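Local coordinates for protein 4-hydroxy-tetrahydrodipicolinate synthase (Thermotoga maritima, PDB 1O5K) that probably catalyses the condensation of pyruvate with aspartate beta-semialdehyde to 4-hydroxy-tetrahydrodipicolinate, a step of lysine biosynthesis that proceeds through a Schiff base, at residues A[111-116]-A[139-144]; A[36-41]-A[274-279]; A[60-65]-A[280-285]; A[15-20]-A[228-233]; A[154-159]-A[183-188]. One frame throughout, in Å; residues are numbered along the deposited sequence.

Contact 1: residues A[111-116]-A[139-144]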
# COMPACT_ATOMS: atom_id res chain seq x y z
N VAL A 111 29.60 -0.54 14.67
CA VAL A 111 29.20 -0.53 13.29
C VAL A 111 27.67 -0.51 13.16
O VAL A 111 26.92 -1.09 14.02
CB VAL A 111 29.78 -1.75 12.46
CG1 VAL A 111 31.25 -1.58 12.14
CG2 VAL A 111 29.51 -3.02 13.21
N LEU A 112 27.20 0.12 12.09
CA LEU A 112 25.80 0.15 11.75
C LEU A 112 25.63 -0.78 10.55
O LEU A 112 26.31 -0.61 9.56
CB LEU A 112 25.39 1.59 11.41
CG LEU A 112 23.90 1.82 11.06
CD1 LEU A 112 23.08 1.67 12.32
CD2 LEU A 112 23.63 3.17 10.45
N VAL A 113 24.82 -1.82 10.69
CA VAL A 113 24.76 -2.85 9.67
C VAL A 113 23.33 -3.01 9.18
O VAL A 113 22.46 -3.59 9.86
CB VAL A 113 25.26 -4.18 10.22
CG1 VAL A 113 25.12 -5.30 9.24
CG2 VAL A 113 26.69 -4.08 10.72
N VAL A 114 23.09 -2.46 7.99
CA VAL A 114 21.77 -2.51 7.41
C VAL A 114 21.40 -3.95 7.11
O VAL A 114 22.25 -4.79 6.78
CB VAL A 114 21.68 -1.60 6.14
CG1 VAL A 114 22.57 -2.11 5.04
CG2 VAL A 114 20.24 -1.33 5.72
N THR A 115 20.12 -4.26 7.26
CA THR A 115 19.61 -5.53 6.72
C THR A 115 19.99 -5.60 5.24
O THR A 115 19.87 -4.61 4.50
CB THR A 115 18.07 -5.61 6.78
OG1 THR A 115 17.52 -4.53 6.02
CG2 THR A 115 17.52 -5.47 8.20
N PRO A 116 20.48 -6.75 4.79
CA PRO A 116 20.73 -6.95 3.38
C PRO A 116 19.60 -6.44 2.50
O PRO A 116 18.42 -6.78 2.70
CB PRO A 116 20.86 -8.46 3.26
CG PRO A 116 21.55 -8.81 4.61
CD PRO A 116 20.87 -7.93 5.61
N LEU A 139 33.33 -5.77 18.13
CA LEU A 139 32.63 -4.48 18.07
C LEU A 139 31.15 -4.60 18.38
O LEU A 139 30.53 -5.63 18.11
CB LEU A 139 32.73 -3.88 16.68
CG LEU A 139 33.94 -3.07 16.25
CD1 LEU A 139 33.66 -2.49 14.88
CD2 LEU A 139 34.30 -1.99 17.29
N GLY A 140 30.60 -3.52 18.91
CA GLY A 140 29.16 -3.35 19.04
C GLY A 140 28.51 -3.13 17.67
O GLY A 140 29.01 -2.35 16.84
N ILE A 141 27.39 -3.81 17.43
CA ILE A 141 26.72 -3.82 16.15
C ILE A 141 25.33 -3.23 16.35
O ILE A 141 24.59 -3.64 17.24
CB ILE A 141 26.59 -5.26 15.64
CG1 ILE A 141 27.95 -5.92 15.47
CG2 ILE A 141 25.77 -5.34 14.35
CD1 ILE A 141 27.84 -7.46 15.40
N VAL A 142 24.93 -2.31 15.48
CA VAL A 142 23.61 -1.76 15.46
C VAL A 142 22.88 -2.24 14.17
O VAL A 142 23.32 -1.98 13.07
CB VAL A 142 23.65 -0.22 15.47
CG1 VAL A 142 22.21 0.35 15.35
CG2 VAL A 142 24.35 0.30 16.69
N VAL A 143 21.76 -2.93 14.33
CA VAL A 143 20.93 -3.40 13.21
C VAL A 143 20.26 -2.16 12.68
O VAL A 143 19.83 -1.29 13.43
CB VAL A 143 19.84 -4.38 13.71
CG1 VAL A 143 18.79 -4.68 12.66
CG2 VAL A 143 20.50 -5.63 14.25
N TYR A 144 20.17 -2.07 11.38
CA TYR A 144 19.47 -0.94 10.74
C TYR A 144 18.37 -1.46 9.82
O TYR A 144 18.64 -2.13 8.82
CB TYR A 144 20.49 -0.12 10.01
CG TYR A 144 19.96 1.04 9.14
CD1 TYR A 144 18.75 1.68 9.44
CD2 TYR A 144 20.71 1.49 8.09
CE1 TYR A 144 18.31 2.72 8.66
CE2 TYR A 144 20.29 2.55 7.29
CZ TYR A 144 19.09 3.14 7.59
OH TYR A 144 18.61 4.17 6.85
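Two parallel neighbours of the TIM barrel meet here: strands 110-114 and 141-144 are the strands of a beta-alpha-beta unit whose crossover is helix 123-134. Five backbone bonds alternate along the seam. Val111 N gives to Gly140 O, Val142 N to Val111 O, Val113 N to Val142 O (2.8 Å, 175° at the hydrogen), Tyr144 N to Val113 O and Thr115 N to Tyr144 O. The fourth is the bent one, at 3.1 Å between Tyr144 N and Val113 O, with the donor 54° above the carbonyl plane; Tyr130 OH is a further partner of that oxygen. Val111, Val113, Ile141 and Val143 share one face of the sheet, on which Val111 and Val113 meet helix 93-106 and Val143 meets Tyr130 of helix 123-134. Leu112, Val114, Val142 and Tyr144 share the other. There Leu112, with CG anti to its backbone N, crosses Val142 obliquely, and its CD1 lies unusually tightly, 3.4 Å, against Val142 CG1. The same CD1 is 3.9 Å from Tyr144 CB. Val114 runs alongside the tyrosine, its CG2 3.7 Å from Tyr144 CD2. An alanine in place of Leu112 would lose both branches and would probably loosen the packing around Val142 and the base of the tyrosine. Tyr144 OH makes a weak hydrogen bond to Thr55 OG1, and Tyr118 of the second subunit packs on Tyr144. Since Tyr144 is the probable proton donor/acceptor, the apolar grip and the ladder would hold its phenol in place for proton transfer.

Contact 2: residues A[36-41]-A[274-279]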
# COMPACT_ATOMS: atom_id res chain seq x y z
N GLU A 36 35.59 18.22 7.97
CA GLU A 36 36.07 18.58 9.31
C GLU A 36 35.28 19.77 9.92
O GLU A 36 34.97 19.75 11.13
CB GLU A 36 37.57 18.80 9.30
CG GLU A 36 38.07 19.43 10.58
CD GLU A 36 39.57 19.35 10.76
OE1 GLU A 36 40.04 19.93 11.76
OE2 GLU A 36 40.26 18.70 9.93
N ARG A 37 34.92 20.76 9.10
CA ARG A 37 34.05 21.87 9.52
C ARG A 37 32.69 21.38 10.01
O ARG A 37 32.13 21.92 10.98
CB ARG A 37 33.78 22.87 8.38
CG ARG A 37 34.91 23.80 8.04
CD ARG A 37 34.47 25.06 7.20
NE ARG A 37 33.93 24.74 5.86
CZ ARG A 37 34.65 24.72 4.73
NH1 ARG A 37 35.95 25.00 4.74
NH2 ARG A 37 34.06 24.42 3.57
N LEU A 38 32.15 20.40 9.31
CA LEU A 38 30.86 19.82 9.65
C LEU A 38 30.96 19.03 10.96
O LEU A 38 30.08 19.15 11.81
CB LEU A 38 30.33 18.96 8.50
CG LEU A 38 28.90 18.49 8.68
CD1 LEU A 38 27.97 19.70 8.97
CD2 LEU A 38 28.40 17.66 7.47
N VAL A 39 32.02 18.24 11.12
CA VAL A 39 32.21 17.46 12.37
C VAL A 39 32.31 18.45 13.53
O VAL A 39 31.64 18.28 14.52
CB VAL A 39 33.43 16.56 12.30
CG1 VAL A 39 33.75 15.91 13.67
CG2 VAL A 39 33.24 15.49 11.21
N ARG A 40 33.08 19.53 13.38
CA ARG A 40 33.22 20.50 14.47
C ARG A 40 31.86 21.15 14.85
O ARG A 40 31.54 21.31 16.03
CB ARG A 40 34.27 21.55 14.14
CG ARG A 40 35.68 20.94 14.07
CD ARG A 40 36.82 21.96 13.81
NE ARG A 40 38.06 21.21 13.63
CZ ARG A 40 38.73 20.59 14.61
NH1 ARG A 40 38.32 20.68 15.88
NH2 ARG A 40 39.82 19.89 14.34
N TYR A 41 31.04 21.44 13.86
CA TYR A 41 29.65 21.92 14.09
C TYR A 41 28.80 20.95 14.88
O TYR A 41 28.03 21.37 15.73
CB TYR A 41 29.04 22.21 12.71
CG TYR A 41 27.62 22.77 12.64
CD1 TYR A 41 27.29 23.96 13.27
CD2 TYR A 41 26.66 22.15 11.84
CE1 TYR A 41 26.02 24.50 13.14
CE2 TYR A 41 25.37 22.70 11.71
CZ TYR A 41 25.06 23.86 12.33
OH TYR A 41 23.78 24.40 12.17
N MET A 274 24.09 26.76 3.43
CA MET A 274 24.64 27.22 4.69
C MET A 274 26.15 27.50 4.62
O MET A 274 26.70 28.01 5.57
CB MET A 274 24.31 26.23 5.81
CG MET A 274 22.83 26.26 6.15
SD MET A 274 22.35 24.84 7.20
CE MET A 274 22.77 25.54 8.70
N GLY A 275 26.81 27.10 3.54
CA GLY A 275 28.24 27.42 3.37
C GLY A 275 29.19 26.35 3.85
O GLY A 275 30.37 26.58 3.94
N PHE A 276 28.71 25.14 4.09
CA PHE A 276 29.55 24.08 4.67
C PHE A 276 30.24 23.19 3.63
O PHE A 276 31.38 22.77 3.86
CB PHE A 276 28.74 23.17 5.58
CG PHE A 276 28.53 23.68 6.95
CD1 PHE A 276 27.29 24.16 7.35
CD2 PHE A 276 29.55 23.63 7.89
CE1 PHE A 276 27.09 24.61 8.63
CE2 PHE A 276 29.34 24.09 9.19
CZ PHE A 276 28.11 24.58 9.55
N ILE A 277 29.54 22.88 2.53
CA ILE A 277 30.03 21.92 1.53
C ILE A 277 29.66 22.42 0.14
O ILE A 277 28.84 23.34 0.00
CB ILE A 277 29.43 20.52 1.77
CG1 ILE A 277 27.93 20.48 1.43
CG2 ILE A 277 29.66 20.06 3.17
CD1 ILE A 277 27.37 19.02 1.38
N GLU A 278 30.28 21.82 -0.88
CA GLU A 278 29.83 21.96 -2.25
C GLU A 278 28.64 21.03 -2.42
O GLU A 278 28.48 20.05 -1.69
CB GLU A 278 30.89 21.53 -3.25
CG GLU A 278 32.24 22.19 -3.10
CD GLU A 278 32.24 23.64 -3.52
OE1 GLU A 278 31.22 24.17 -4.00
OE2 GLU A 278 33.29 24.27 -3.33
N ASN A 279 27.75 21.40 -3.34
CA ASN A 279 26.53 20.65 -3.57
C ASN A 279 26.82 19.57 -4.63
O ASN A 279 26.40 19.69 -5.78
CB ASN A 279 25.43 21.60 -3.99
CG ASN A 279 24.09 20.93 -4.12
OD1 ASN A 279 23.18 21.42 -4.80
ND2 ASN A 279 23.95 19.84 -3.50
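Phe276 carries the tight half of this surface contact, setting its CZ over one face of the Tyr41 ring. That atom stands 3.5 Å above the tyrosine plane, over its centre, and comes within 3.6 Å of Tyr41 CG. The ring planes meet at 39° with centroids 4.7 Å apart, so the pair is oblique. Tyr41 reaches the spot with CG anti to its backbone N, while its hydroxyl is hydrogen-bonded to Val224 O, which fixes the polar end of the ring. Over one face of the Phe276 ring lies Leu38 CD1, more loosely, at 4.4 Å from Phe276 CD2; Leu38 itself is buried against Ile21 and Leu271. The exposed side is looser. Arg37, its chain bent at chi3, brings NH2 to 3.2 Å from Phe276 O, but the donor sits 52° above the carbonyl plane, so the bond misses the lone-pair directions. Ser34 OG adds a weak hydrogen bond to the same oxygen. Met274 CE touches the rim of the aromatic patch, 3.8 Å from Tyr41 OH. Glu36 and Arg40 pair with each other within the helix and not with 274-279. At Gly275 (phi 94°) helix 265-273 is closed by a Schellman motif, with two bonds back into its last turn, and from there the chain turns to set Phe276 against the first helix of the barrel.

Contact 3: residues A[60-65]-A[280-285]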
# COMPACT_ATOMS: atom_id res chain seq x y z
N PRO A 60 27.10 3.73 -0.79
CA PRO A 60 27.18 2.94 -2.01
C PRO A 60 28.27 3.40 -2.98
O PRO A 60 28.78 2.59 -3.73
CB PRO A 60 25.78 3.12 -2.65
CG PRO A 60 24.95 3.34 -1.52
CD PRO A 60 25.74 4.28 -0.62
N THR A 61 28.64 4.69 -2.93
CA THR A 61 29.55 5.24 -3.90
C THR A 61 30.92 5.69 -3.37
O THR A 61 31.73 6.28 -4.11
CB THR A 61 28.90 6.42 -4.64
OG1 THR A 61 28.51 7.39 -3.71
CG2 THR A 61 27.65 5.99 -5.38
N VAL A 62 31.21 5.36 -2.11
CA VAL A 62 32.51 5.67 -1.51
C VAL A 62 33.33 4.40 -1.50
O VAL A 62 32.91 3.39 -0.96
CB VAL A 62 32.32 6.20 -0.11
CG1 VAL A 62 33.66 6.44 0.56
CG2 VAL A 62 31.52 7.53 -0.17
N ASN A 63 34.52 4.47 -2.09
CA ASN A 63 35.33 3.28 -2.33
C ASN A 63 36.11 2.90 -1.08
O ASN A 63 36.14 3.64 -0.10
CB ASN A 63 36.16 3.45 -3.60
CG ASN A 63 37.42 4.27 -3.40
OD1 ASN A 63 38.01 4.29 -2.32
ND2 ASN A 63 37.86 4.93 -4.47
N GLU A 64 36.72 1.72 -1.05
CA GLU A 64 37.32 1.26 0.20
C GLU A 64 38.42 2.16 0.73
O GLU A 64 38.52 2.38 1.94
CB GLU A 64 37.86 -0.18 0.06
CG GLU A 64 36.77 -1.23 -0.12
CD GLU A 64 37.10 -2.55 0.58
OE1 GLU A 64 38.30 -2.97 0.58
OE2 GLU A 64 36.16 -3.16 1.14
N ASP A 65 39.28 2.66 -0.14
CA ASP A 65 40.35 3.54 0.30
C ASP A 65 39.79 4.86 0.87
O ASP A 65 40.23 5.35 1.90
CB ASP A 65 41.35 3.77 -0.82
CG ASP A 65 42.21 2.51 -1.10
OD1 ASP A 65 42.72 1.91 -0.10
OD2 ASP A 65 42.42 2.04 -2.26
N GLU A 280 27.60 18.55 -4.24
CA GLU A 280 28.07 17.53 -5.19
C GLU A 280 27.69 16.19 -4.62
O GLU A 280 27.85 15.95 -3.41
CB GLU A 280 29.58 17.55 -5.35
CG GLU A 280 30.16 18.69 -6.13
CD GLU A 280 31.60 18.41 -6.53
OE1 GLU A 280 31.98 17.22 -6.75
OE2 GLU A 280 32.33 19.38 -6.62
N LEU A 281 27.21 15.30 -5.50
CA LEU A 281 26.86 13.95 -5.14
C LEU A 281 27.49 13.04 -6.17
O LEU A 281 27.95 13.49 -7.20
CB LEU A 281 25.34 13.74 -5.16
CG LEU A 281 24.64 14.55 -4.05
CD1 LEU A 281 24.01 15.80 -4.53
CD2 LEU A 281 23.69 13.72 -3.22
N ARG A 282 27.56 11.76 -5.87
CA ARG A 282 28.02 10.83 -6.91
C ARG A 282 26.86 10.03 -7.56
O ARG A 282 25.90 9.59 -6.85
CB ARG A 282 28.99 9.87 -6.29
CG ARG A 282 30.30 10.52 -5.97
CD ARG A 282 31.30 9.57 -5.37
NE ARG A 282 32.57 10.23 -5.11
CZ ARG A 282 33.58 9.66 -4.47
NH1 ARG A 282 33.49 8.40 -4.05
NH2 ARG A 282 34.70 10.33 -4.29
N LEU A 283 26.99 9.80 -8.85
CA LEU A 283 25.98 9.07 -9.61
C LEU A 283 25.82 7.69 -8.97
O LEU A 283 26.82 7.08 -8.54
CB LEU A 283 26.40 8.97 -11.10
CG LEU A 283 26.22 10.22 -11.95
CD1 LEU A 283 26.62 9.90 -13.34
CD2 LEU A 283 24.75 10.68 -11.91
N PRO A 284 24.59 7.17 -8.86
CA PRO A 284 23.37 7.70 -9.51
C PRO A 284 22.62 8.86 -8.80
O PRO A 284 21.55 9.21 -9.27
CB PRO A 284 22.46 6.47 -9.53
CG PRO A 284 22.83 5.77 -8.24
CD PRO A 284 24.31 5.91 -8.16
N LEU A 285 23.20 9.47 -7.76
CA LEU A 285 22.60 10.63 -7.15
C LEU A 285 23.05 11.87 -7.90
O LEU A 285 24.12 11.88 -8.53
CB LEU A 285 22.91 10.74 -5.67
CG LEU A 285 22.49 9.56 -4.80
CD1 LEU A 285 22.70 9.87 -3.34
CD2 LEU A 285 21.03 9.14 -5.07
O HOH W 1 26.07 8.64 -4.22
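Arg282 O is gripped by two donors: Leu285 N at 2.9 Å and a bound water at 2.8 Å. The water is also 2.8 Å from Thr61 OG1, from which it accepts, so a single molecule bridges the threonine hydroxyl to the backbone of 280-285; Glu58 O is also a partner of that hydroxyl and would compete for its one proton. The side chain of Arg282 completes the grip on the opposite segment. Extended from CG to NE, it slides past Thr61 in the opposing direction and places NH1 2.8 Å from Thr61 O. The oxygen lies only 3° from the guanidinium plane, whereas the NH1 donor stands 26° above the carbonyl plane. Meanwhile NH2 is bound outside the two segments, by a salt bridge to Glu66 and a hydrogen bond to Gly28 O, so at least three acceptors hold the group against rotation. The closest remaining contacts set carbon against oxygen: Thr61 OG1 rests 3.6 Å from Arg282 CB, and Thr61 CG2 is 3.4 Å from Leu283 O. A leucine in place of Arg282 would lose the bonds to Thr61, Glu66 and Gly28 and would probably let the two loops drift apart. Pro284 packs on Asn91 of the second subunit. Two motifs frame the contact. Asn63 is the N-cap of helix 64-78, its OD1 bonded to Glu66 N, and the cis peptide before Pro284 with the bond from Leu285 N to Arg282 O makes 282-285 a type VI turn.

Contact 4: residues A[15-20]-A[228-233]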
# COMPACT_ATOMS: atom_id res chain seq x y z
N ARG A 15 22.87 7.79 24.03
CA ARG A 15 21.47 8.17 24.05
C ARG A 15 21.38 9.59 23.54
O ARG A 15 22.32 10.39 23.73
CB ARG A 15 20.87 8.12 25.45
CG ARG A 15 20.76 6.69 25.98
CD ARG A 15 19.92 6.60 27.22
NE ARG A 15 18.51 6.41 26.90
CZ ARG A 15 17.50 6.94 27.59
NH1 ARG A 15 17.71 7.74 28.64
NH2 ARG A 15 16.25 6.68 27.22
N GLY A 16 20.26 9.91 22.90
CA GLY A 16 20.10 11.22 22.30
C GLY A 16 20.34 11.14 20.82
O GLY A 16 19.80 10.26 20.17
N VAL A 17 21.19 12.05 20.30
CA VAL A 17 21.29 12.27 18.85
C VAL A 17 22.64 11.79 18.34
O VAL A 17 23.69 12.19 18.87
CB VAL A 17 21.16 13.75 18.49
CG1 VAL A 17 21.32 13.92 16.97
CG2 VAL A 17 19.82 14.26 18.94
N GLY A 18 22.59 10.90 17.35
CA GLY A 18 23.73 10.45 16.58
C GLY A 18 23.52 10.94 15.16
O GLY A 18 22.53 10.61 14.54
N THR A 19 24.42 11.79 14.68
CA THR A 19 24.27 12.36 13.32
C THR A 19 24.73 11.41 12.25
O THR A 19 25.83 10.97 12.30
CB THR A 19 25.03 13.64 13.22
OG1 THR A 19 24.42 14.62 14.11
CG2 THR A 19 24.93 14.27 11.83
N ALA A 20 23.87 11.14 11.28
CA ALA A 20 24.25 10.33 10.11
C ALA A 20 24.85 11.36 9.15
O ALA A 20 24.16 12.01 8.38
CB ALA A 20 23.06 9.65 9.52
N GLN A 228 19.01 21.76 17.80
CA GLN A 228 17.54 21.58 17.89
C GLN A 228 17.17 20.12 18.05
O GLN A 228 16.32 19.77 18.90
CB GLN A 228 16.86 22.22 16.66
CG GLN A 228 17.01 23.72 16.63
CD GLN A 228 18.42 24.25 16.30
OE1 GLN A 228 19.18 23.67 15.51
NE2 GLN A 228 18.76 25.38 16.93
N MET A 229 17.82 19.23 17.28
CA MET A 229 17.56 17.79 17.51
C MET A 229 18.03 17.32 18.88
O MET A 229 17.37 16.51 19.54
CB MET A 229 18.23 16.94 16.43
CG MET A 229 17.61 17.08 15.10
SD MET A 229 15.83 16.51 15.05
CE MET A 229 15.86 14.80 15.32
N VAL A 230 19.13 17.86 19.35
CA VAL A 230 19.60 17.53 20.70
C VAL A 230 18.60 17.97 21.73
O VAL A 230 18.34 17.25 22.67
CB VAL A 230 21.00 18.17 20.96
CG1 VAL A 230 21.40 18.13 22.42
CG2 VAL A 230 22.02 17.46 20.14
N GLU A 231 18.08 19.20 21.59
CA GLU A 231 17.06 19.74 22.48
C GLU A 231 15.79 18.89 22.50
O GLU A 231 15.19 18.76 23.54
CB GLU A 231 16.73 21.18 22.07
CG GLU A 231 15.61 21.87 22.81
CD GLU A 231 15.28 23.27 22.26
OE1 GLU A 231 14.68 24.08 23.04
OE2 GLU A 231 15.56 23.55 21.05
N LEU A 232 15.37 18.39 21.36
CA LEU A 232 14.19 17.55 21.30
C LEU A 232 14.35 16.36 22.24
O LEU A 232 13.45 16.07 23.02
CB LEU A 232 13.91 17.12 19.85
CG LEU A 232 12.63 16.33 19.52
CD1 LEU A 232 12.38 16.36 18.02
CD2 LEU A 232 12.71 14.88 20.00
N CYS A 233 15.48 15.66 22.17
CA CYS A 233 15.71 14.49 23.04
C CYS A 233 15.91 14.92 24.49
O CYS A 233 15.31 14.36 25.40
CB CYS A 233 16.88 13.66 22.55
SG CYS A 233 16.68 13.04 20.85
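With CG1 anti to the backbone N (chi1 178°), Val17 swings its other methyl, CG2, anti to the carbonyl carbon and into helix 226-237. Cys233 has SG anti to its own carbonyl carbon (chi1 -58°), which brings the sulfur to that methyl. Val230 likewise turns CG2 toward it, the branch anti to the carbonyl carbon. Val17 CG2 is therefore the focus of the contact. It sits 3.4 Å from Met229 O, over the helix backbone, with Val230 N at 3.7 Å from the same CG2. Around it are Met229 CB, at 4.0 Å from Val17 CG2, Cys233 SG at 3.9 Å and Val230 CG2 at 4.1 Å. Met229, bent at chi2 and chi3, also packs on Leu251 and Met255 of helix 241-257. Beside the valine, Gly16 CA packs 4.0 Å from Cys233 CB. Gly16 has positive phi, and a side chain there would collide with Arg15 O. Strand 16-20 and the helix run at 150° to one another, their short axes 7.2 Å apart. Val17 also touches Val217 and Ser219 of the adjacent strand 216-219, which leads into this helix, so one side chain joins first strand, last strand and covering helix of the barrel. Met229 O keeps its weak helical bond from Cys233 N, so the apolar methyl beside it probably costs that carbonyl little, and cohesion between strand and helix here rests on close apolar fit.

Contact 5: residues A[154-159]-A[183-188]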
# COMPACT_ATOMS: atom_id res chain seq x y z
N VAL A 154 12.59 -6.10 9.23
CA VAL A 154 12.90 -6.94 10.42
C VAL A 154 11.69 -6.92 11.32
O VAL A 154 11.33 -5.86 11.84
CB VAL A 154 14.08 -6.42 11.30
CG1 VAL A 154 14.41 -7.42 12.40
CG2 VAL A 154 15.31 -6.14 10.47
N LEU A 155 11.08 -8.08 11.54
CA LEU A 155 9.92 -8.11 12.40
C LEU A 155 10.39 -7.83 13.81
O LEU A 155 11.52 -8.21 14.15
CB LEU A 155 9.24 -9.47 12.37
CG LEU A 155 8.59 -9.87 11.07
CD1 LEU A 155 8.12 -11.28 11.19
CD2 LEU A 155 7.42 -8.92 10.67
N PRO A 156 9.59 -7.15 14.63
CA PRO A 156 9.93 -6.93 16.04
C PRO A 156 10.38 -8.22 16.74
O PRO A 156 11.37 -8.21 17.47
CB PRO A 156 8.63 -6.30 16.60
CG PRO A 156 8.10 -5.54 15.37
CD PRO A 156 8.35 -6.44 14.24
N GLU A 157 9.70 -9.33 16.49
CA GLU A 157 10.06 -10.58 17.15
C GLU A 157 11.45 -11.03 16.76
O GLU A 157 12.13 -11.71 17.55
CB GLU A 157 9.04 -11.67 16.85
CG GLU A 157 7.60 -11.17 17.02
CD GLU A 157 7.00 -10.68 15.68
OE1 GLU A 157 6.54 -11.54 14.88
OE2 GLU A 157 7.00 -9.47 15.40
N THR A 158 11.82 -10.74 15.51
CA THR A 158 13.14 -11.11 14.98
C THR A 158 14.17 -10.22 15.64
O THR A 158 15.18 -10.70 16.11
CB THR A 158 13.21 -10.98 13.47
OG1 THR A 158 12.23 -11.81 12.87
CG2 THR A 158 14.52 -11.47 12.93
N ALA A 159 13.89 -8.91 15.73
CA ALA A 159 14.81 -8.03 16.48
C ALA A 159 14.99 -8.47 17.93
O ALA A 159 16.08 -8.38 18.46
CB ALA A 159 14.34 -6.56 16.45
N ASP A 183 6.48 0.81 18.23
CA ASP A 183 5.98 0.42 19.54
C ASP A 183 6.48 -0.99 19.92
O ASP A 183 7.00 -1.18 21.00
CB ASP A 183 4.47 0.46 19.51
CG ASP A 183 3.85 0.08 20.82
OD1 ASP A 183 3.38 -1.06 20.92
OD2 ASP A 183 3.79 0.85 21.76
N ARG A 184 6.34 -1.93 19.00
CA ARG A 184 6.69 -3.32 19.24
C ARG A 184 8.20 -3.59 19.25
O ARG A 184 8.67 -4.39 20.06
CB ARG A 184 5.98 -4.20 18.23
CG ARG A 184 4.56 -4.43 18.59
CD ARG A 184 4.39 -5.40 19.80
NE ARG A 184 4.39 -6.80 19.37
CZ ARG A 184 4.12 -7.87 20.15
NH1 ARG A 184 4.15 -9.08 19.62
NH2 ARG A 184 3.84 -7.74 21.45
N THR A 185 8.96 -2.94 18.37
CA THR A 185 10.42 -3.03 18.40
C THR A 185 10.95 -2.59 19.75
O THR A 185 11.68 -3.33 20.38
CB THR A 185 11.01 -2.24 17.28
OG1 THR A 185 10.68 -2.89 16.03
CG2 THR A 185 12.47 -2.25 17.32
N VAL A 186 10.52 -1.44 20.24
CA VAL A 186 10.94 -0.98 21.55
C VAL A 186 10.53 -1.98 22.63
O VAL A 186 11.35 -2.39 23.42
CB VAL A 186 10.41 0.40 21.91
CG1 VAL A 186 10.81 0.74 23.37
CG2 VAL A 186 10.98 1.43 20.97
N SER A 187 9.24 -2.35 22.67
CA SER A 187 8.70 -3.20 23.75
C SER A 187 9.39 -4.57 23.75
O SER A 187 9.85 -5.06 24.79
CB SER A 187 7.20 -3.43 23.51
OG SER A 187 6.71 -4.37 24.47
N LEU A 188 9.46 -5.20 22.58
CA LEU A 188 9.87 -6.61 22.59
C LEU A 188 11.38 -6.73 22.77
O LEU A 188 11.83 -7.67 23.43
CB LEU A 188 9.45 -7.28 21.31
CG LEU A 188 7.96 -7.59 21.12
CD1 LEU A 188 7.82 -8.45 19.90
CD2 LEU A 188 7.34 -8.31 22.36
O HOH W 2 4.75 -7.58 16.81
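Helices 156-165 and 179-192, consecutive helices of the TIM barrel's outer layer joined through strand 169-171, touch where the first begins. Pro156, in the opening turn just after the N-cap residue Leu155, points its ring at the second helix and crosses both Arg184 and Thr185 roughly perpendicularly. Pro156 CB lies 3.8 Å from Arg184 CB, and Pro156 CG is 3.8 Å from Thr185 OG1. That hydroxyl oxygen meets the ring as a neighbour only, its polar partners being Glu174 OE1 and Gln181 O. One turn along, Leu188 completes the seat with CD1 4.0 Å from Pro156 CB. Glu157 and Leu188 lie side by side and point the same way, so that the aliphatic part of the acid, through CG, also stands 4.0 Å from Leu188 CD1. Arg184 starts near the proline but is bent at chi2 (-73°) and again at chi3 (-85°). The fold lays one guanidinium face over Leu188 CD1, which sits 3.6 Å off the plane and toward the rim. The methyl of Leu188 thus touches proline, glutamate chain and guanidinium at once. On its flank Arg184 packs on Arg252 of the third subunit, while Asp183 forms a salt bridge with Arg249 of that subunit, so helix 179-192 also lines a contact in the tetramer. The charges of Glu157 and Arg184 do not meet directly; one water joins them, lying in the guanidinium plane, accepting from Arg184 NE at 2.7 Å and donating to Glu157 OE2 at 3.3 Å.

In the fold
Contacts 1, 3 and 4 are buried, contact 5 is partly buried and contact 2 lies at the surface. Contacts 1 and 4 both belong to the barrel sheet, on opposite sides of the chain's centre. One pairs two strands by backbone bonds and includes the probable catalytic tyrosine, the other sets a strand on a covering helix by apolar fit alone. Contact 5 touches contact 1 through Val154 and Thr115, its helix 179-192 meets the third subunit, and water lies between its charges. Contacts 2 and 3 use adjoining stretches of the loop between helices 265-273 and 290-302, contact 2 mainly aromatic, contact 3 polar and water-bridged. Contacts 1 and 3 both meet the second subunit.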